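Local coordinates for protein nidogen (Mus musculus, PDB 1NPE) that is a basement-membrane glycoprotein that probably binds laminin through this six-bladed YWTD beta-propeller domain, linking it to other matrix components, at residues Tyr222-Val231 with Phe245-Ile256. Residues are numbered along the deposited sequence; the frame is centred on the assembly and turned at random.
Sequences YYTDWKTNSV and FHPHKQTRLYGI. With CD (cadmium ion), chain G.
The guanidinium of Arg252 lies flat on one face of the Trp226 indole, planes 3° apart, with Arg252 NE 3.5 Å from Trp226 CD2 and the CD methylene over the five-membered ring, a CH-pi contact. Bends at chi2 (76°) and chi3 (124°) fold the arginine over the ring. The rings of Phe212 and Tyr210 also meet the indole, nearly parallel to it. At the indole edge, in plane, Leu253 O accepts a weak bond from Trp226 NE1. Trp226 CZ2 meets the edge of the Tyr254 ring, 3.7 Å from Tyr254 CE1. With an alanine at Trp226, the guanidinium would probably lose its stacking surface and be free to turn, and Leu253 O would lose the indole N-H. Ser230 CB sits over the centre of the His246 imidazole. Here one YWTD beta-propeller blade meets the loop running on to strand 256-259 of the next; within the blade, strands 230-235 and 240-245 pair at Val231 and Phe245. Leu253 CD1, from the loop, packs on Val231 CG2, and Ile256 CD1, opening strand 256-259, on Val231 CG1. Thr224 OG1 donates to Tyr254 O at 2.8 Å. Another protein chain shares a cadmium ion with His248 ND1.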
loop_
_atom_site.group_PDB
_atom_site.type_symbol
_atom_site.label_atom_id
_atom_site.label_comp_id
_atom_site.label_asym_id
_atom_site.label_seq_id
_atom_site.Cartn_x
_atom_site.Cartn_y
_atom_site.Cartn_z
ATOM N N TYR A 222 13.553 8.344 -9.171
ATOM C CA TYR A 222 12.738 9.343 -8.497
ATOM C C TYR A 222 11.850 8.601 -7.514
ATOM O O TYR A 222 11.044 7.757 -7.917
ATOM C CB TYR A 222 11.874 10.119 -9.496
ATOM C CG TYR A 222 12.666 10.900 -10.515
ATOM C CD1 TYR A 222 13.040 10.319 -11.725
ATOM C CD2 TYR A 222 13.054 12.217 -10.265
ATOM C CE1 TYR A 222 13.782 11.027 -12.663
ATOM C CE2 TYR A 222 13.800 12.934 -11.198
ATOM C CZ TYR A 222 14.159 12.332 -12.392
ATOM O OH TYR A 222 14.900 13.027 -13.314
ATOM N N TYR A 223 12.025 8.884 -6.226
ATOM C CA TYR A 223 11.213 8.232 -5.214
ATOM C C TYR A 223 10.498 9.195 -4.268
ATOM O O TYR A 223 10.927 10.335 -4.077
ATOM C CB TYR A 223 12.039 7.204 -4.423
ATOM C CG TYR A 223 13.061 7.761 -3.457
ATOM C CD1 TYR A 223 12.727 8.007 -2.123
ATOM C CD2 TYR A 223 14.382 7.977 -3.853
ATOM C CE1 TYR A 223 13.685 8.447 -1.205
ATOM C CE2 TYR A 223 15.347 8.418 -2.948
ATOM C CZ TYR A 223 14.990 8.647 -1.626
ATOM O OH TYR A 223 15.943 9.054 -0.724
ATOM N N THR A 224 9.387 8.728 -3.704
ATOM C CA THR A 224 8.613 9.517 -2.754
ATOM C C THR A 224 9.019 9.066 -1.362
ATOM O O THR A 224 9.177 7.865 -1.114
ATOM C CB THR A 224 7.102 9.321 -2.946
ATOM O OG1 THR A 224 6.769 7.936 -2.786
ATOM C CG2 THR A 224 6.678 9.809 -4.335
ATOM N N ASP A 225 9.185 10.026 -0.458
ATOM C CA ASP A 225 9.614 9.729 0.899
ATOM C C ASP A 225 8.629 10.253 1.935
ATOM O O ASP A 225 8.216 11.411 1.891
ATOM C CB ASP A 225 11.015 10.313 1.126
ATOM C CG ASP A 225 11.661 9.829 2.416
ATOM O OD1 ASP A 225 11.278 10.312 3.490
ATOM O OD2 ASP A 225 12.578 8.987 2.358
ATOM N N TRP A 226 8.258 9.375 2.862
ATOM C CA TRP A 226 7.314 9.685 3.939
ATOM C C TRP A 226 7.919 10.496 5.096
ATOM O O TRP A 226 7.209 11.208 5.812
ATOM C CB TRP A 226 6.739 8.383 4.499
ATOM C CG TRP A 226 5.658 7.763 3.664
ATOM C CD1 TRP A 226 5.199 8.188 2.446
ATOM C CD2 TRP A 226 4.870 6.622 4.013
ATOM N NE1 TRP A 226 4.174 7.383 2.021
ATOM C CE2 TRP A 226 3.951 6.414 2.964
ATOM C CE3 TRP A 226 4.853 5.753 5.112
ATOM C CZ2 TRP A 226 3.023 5.373 2.981
ATOM C CZ3 TRP A 226 3.934 4.718 5.127
ATOM C CH2 TRP A 226 3.030 4.537 4.066
ATOM N N LYS A 227 9.217 10.328 5.314
ATOM C CA LYS A 227 9.918 11.033 6.380
ATOM C C LYS A 227 10.172 12.491 5.998
ATOM O O LYS A 227 9.834 13.404 6.752
ATOM C CB LYS A 227 11.239 10.312 6.677
ATOM C CG LYS A 227 12.252 11.079 7.516
ATOM C CD LYS A 227 11.877 11.140 8.986
ATOM C CE LYS A 227 12.971 11.855 9.780
ATOM N NZ LYS A 227 12.591 12.085 11.204
ATOM N N THR A 228 10.707 12.701 4.797
ATOM C CA THR A 228 11.041 14.038 4.313
ATOM C C THR A 228 9.921 14.765 3.574
ATOM O O THR A 228 10.038 15.958 3.294
ATOM C CB THR A 228 12.261 13.990 3.372
ATOM O OG1 THR A 228 11.912 13.291 2.172
ATOM C CG2 THR A 228 13.439 13.288 4.042
ATOM N N ASN A 229 8.843 14.052 3.258
ATOM C CA ASN A 229 7.721 14.631 2.523
ATOM C C ASN A 229 8.196 15.285 1.232
ATOM O O ASN A 229 7.880 16.438 0.956
ATOM C CB ASN A 229 6.964 15.645 3.383
ATOM C CG ASN A 229 6.003 14.982 4.345
ATOM O OD1 ASN A 229 5.144 14.198 3.938
ATOM N ND2 ASN A 229 6.143 15.288 5.628
ATOM N N SER A 230 8.976 14.551 0.450
ATOM C CA SER A 230 9.481 15.091 -0.799
ATOM C C SER A 230 9.751 14.031 -1.854
ATOM O O SER A 230 9.759 12.830 -1.569
ATOM C CB SER A 230 10.766 15.876 -0.544
ATOM O OG SER A 230 11.861 15.002 -0.318
ATOM N N VAL A 231 9.914 14.493 -3.088
ATOM C CA VAL A 231 10.242 13.623 -4.205
ATOM C C VAL A 231 11.756 13.774 -4.352
ATOM O O VAL A 231 12.264 14.882 -4.532
ATOM C CB VAL A 231 9.544 14.056 -5.509
ATOM C CG1 VAL A 231 10.017 13.187 -6.666
ATOM C CG2 VAL A 231 8.026 13.968 -5.354
ATOM N N PHE A 245 12.326 17.768 -4.183
ATOM C CA PHE A 245 11.201 18.671 -4.357
ATOM C C PHE A 245 10.241 18.536 -3.188
ATOM O O PHE A 245 9.706 17.455 -2.944
ATOM C CB PHE A 245 10.448 18.380 -5.656
ATOM C CG PHE A 245 9.165 19.150 -5.791
ATOM C CD1 PHE A 245 9.173 20.541 -5.815
ATOM C CD2 PHE A 245 7.948 18.488 -5.882
ATOM C CE1 PHE A 245 7.986 21.263 -5.929
ATOM C CE2 PHE A 245 6.753 19.198 -5.997
ATOM C CZ PHE A 245 6.771 20.588 -6.020
ATOM N N HIS A 246 10.030 19.635 -2.473
ATOM C CA HIS A 246 9.108 19.660 -1.348
ATOM C C HIS A 246 7.848 20.390 -1.774
ATOM O O HIS A 246 7.884 21.605 -1.973
ATOM C CB HIS A 246 9.680 20.445 -0.163
ATOM C CG HIS A 246 10.840 19.796 0.515
ATOM N ND1 HIS A 246 12.106 19.781 -0.031
ATOM C CD2 HIS A 246 10.944 19.195 1.724
ATOM C CE1 HIS A 246 12.940 19.202 0.815
ATOM N NE2 HIS A 246 12.261 18.838 1.888
ATOM N N PRO A 247 6.736 19.668 -1.986
ATOM C CA PRO A 247 5.508 20.369 -2.377
ATOM C C PRO A 247 5.073 21.240 -1.190
ATOM O O PRO A 247 5.257 20.847 -0.040
ATOM C CB PRO A 247 4.525 19.227 -2.625
ATOM C CG PRO A 247 5.055 18.105 -1.780
ATOM C CD PRO A 247 6.536 18.210 -1.984
ATOM N N HIS A 248 4.540 22.429 -1.464
ATOM C CA HIS A 248 4.116 23.340 -0.396
ATOM C C HIS A 248 3.173 22.704 0.628
ATOM O O HIS A 248 3.322 22.916 1.832
ATOM C CB HIS A 248 3.512 24.623 -0.980
ATOM C CG HIS A 248 4.524 25.519 -1.625
ATOM N ND1 HIS A 248 5.548 26.111 -0.917
ATOM C CD2 HIS A 248 4.712 25.866 -2.921
ATOM C CE1 HIS A 248 6.328 26.776 -1.749
ATOM N NE2 HIS A 248 5.843 26.645 -2.971
ATOM N N LYS A 249 2.213 21.925 0.141
ATOM C CA LYS A 249 1.263 21.232 1.005
ATOM C C LYS A 249 1.965 19.936 1.424
ATOM O O LYS A 249 1.959 18.948 0.684
ATOM C CB LYS A 249 -0.023 20.933 0.229
ATOM C CG LYS A 249 -1.129 20.340 1.067
ATOM C CD LYS A 249 -2.239 21.325 1.286
ATOM C CE LYS A 249 -2.964 21.638 0.001
ATOM N NZ LYS A 249 -4.103 22.565 0.231
ATOM N N GLN A 250 2.585 19.960 2.602
ATOM C CA GLN A 250 3.354 18.824 3.112
ATOM C C GLN A 250 2.590 17.588 3.610
ATOM O O GLN A 250 2.823 17.112 4.722
ATOM C CB GLN A 250 4.366 19.313 4.168
ATOM C CG GLN A 250 5.350 20.388 3.647
ATOM C CD GLN A 250 6.341 20.895 4.707
ATOM O OE1 GLN A 250 5.948 21.331 5.797
ATOM N NE2 GLN A 250 7.635 20.861 4.375
ATOM N N THR A 251 1.687 17.061 2.784
ATOM C CA THR A 251 0.937 15.861 3.153
ATOM C C THR A 251 1.674 14.617 2.623
ATOM O O THR A 251 2.620 14.732 1.844
ATOM C CB THR A 251 -0.528 15.893 2.628
ATOM O OG1 THR A 251 -0.540 15.840 1.198
ATOM C CG2 THR A 251 -1.232 17.159 3.076
ATOM N N ARG A 252 1.259 13.440 3.077
ATOM C CA ARG A 252 1.883 12.175 2.686
ATOM C C ARG A 252 1.904 11.929 1.167
ATOM O O ARG A 252 0.868 11.960 0.507
ATOM C CB ARG A 252 1.155 11.019 3.373
ATOM C CG ARG A 252 1.982 9.765 3.576
ATOM C CD ARG A 252 2.953 9.948 4.711
ATOM N NE ARG A 252 2.801 8.928 5.741
ATOM C CZ ARG A 252 3.508 8.896 6.868
ATOM N NH1 ARG A 252 4.422 9.827 7.112
ATOM N NH2 ARG A 252 3.301 7.933 7.754
ATOM N N LEU A 253 3.098 11.724 0.624
ATOM C CA LEU A 253 3.266 11.445 -0.798
ATOM C C LEU A 253 3.138 9.940 -1.034
ATOM O O LEU A 253 3.609 9.152 -0.224
ATOM C CB LEU A 253 4.651 11.894 -1.270
ATOM C CG LEU A 253 5.028 13.375 -1.186
ATOM C CD1 LEU A 253 6.326 13.578 -1.934
ATOM C CD2 LEU A 253 3.953 14.220 -1.822
ATOM N N TYR A 254 2.525 9.543 -2.147
ATOM C CA TYR A 254 2.380 8.125 -2.445
ATOM C C TYR A 254 3.039 7.686 -3.759
ATOM O O TYR A 254 4.242 7.873 -3.936
ATOM C CB TYR A 254 0.906 7.711 -2.364
ATOM C CG TYR A 254 0.342 7.901 -0.969
ATOM C CD1 TYR A 254 0.802 7.125 0.098
ATOM C CD2 TYR A 254 -0.600 8.898 -0.700
ATOM C CE1 TYR A 254 0.345 7.339 1.398
ATOM C CE2 TYR A 254 -1.065 9.120 0.600
ATOM C CZ TYR A 254 -0.586 8.340 1.641
ATOM O OH TYR A 254 -0.999 8.581 2.931
ATOM N N GLY A 255 2.265 7.083 -4.657
ATOM C CA GLY A 255 2.803 6.614 -5.921
ATOM C C GLY A 255 3.441 7.681 -6.788
ATOM O O GLY A 255 3.155 8.872 -6.653
ATOM N N ILE A 256 4.289 7.238 -7.705
ATOM C CA ILE A 256 4.989 8.134 -8.609
ATOM C C ILE A 256 5.220 7.426 -9.940
ATOM O O ILE A 256 5.538 6.236 -9.977
ATOM C CB ILE A 256 6.340 8.593 -7.994
ATOM C CG1 ILE A 256 6.953 9.727 -8.810
ATOM C CG2 ILE A 256 7.301 7.428 -7.883
ATOM C CD1 ILE A 256 8.122 10.399 -8.109
HETATM CD CD CD G . 5.764 26.455 1.694
HETATM O O HOH W 1 5.620 12.001 2.083
HETATM O O HOH W 2 11.994 17.698 4.448
HETATM O O HOH W 3 7.771 19.081 2.154
HETATM O O HOH W 4 5.918 23.869 2.676
#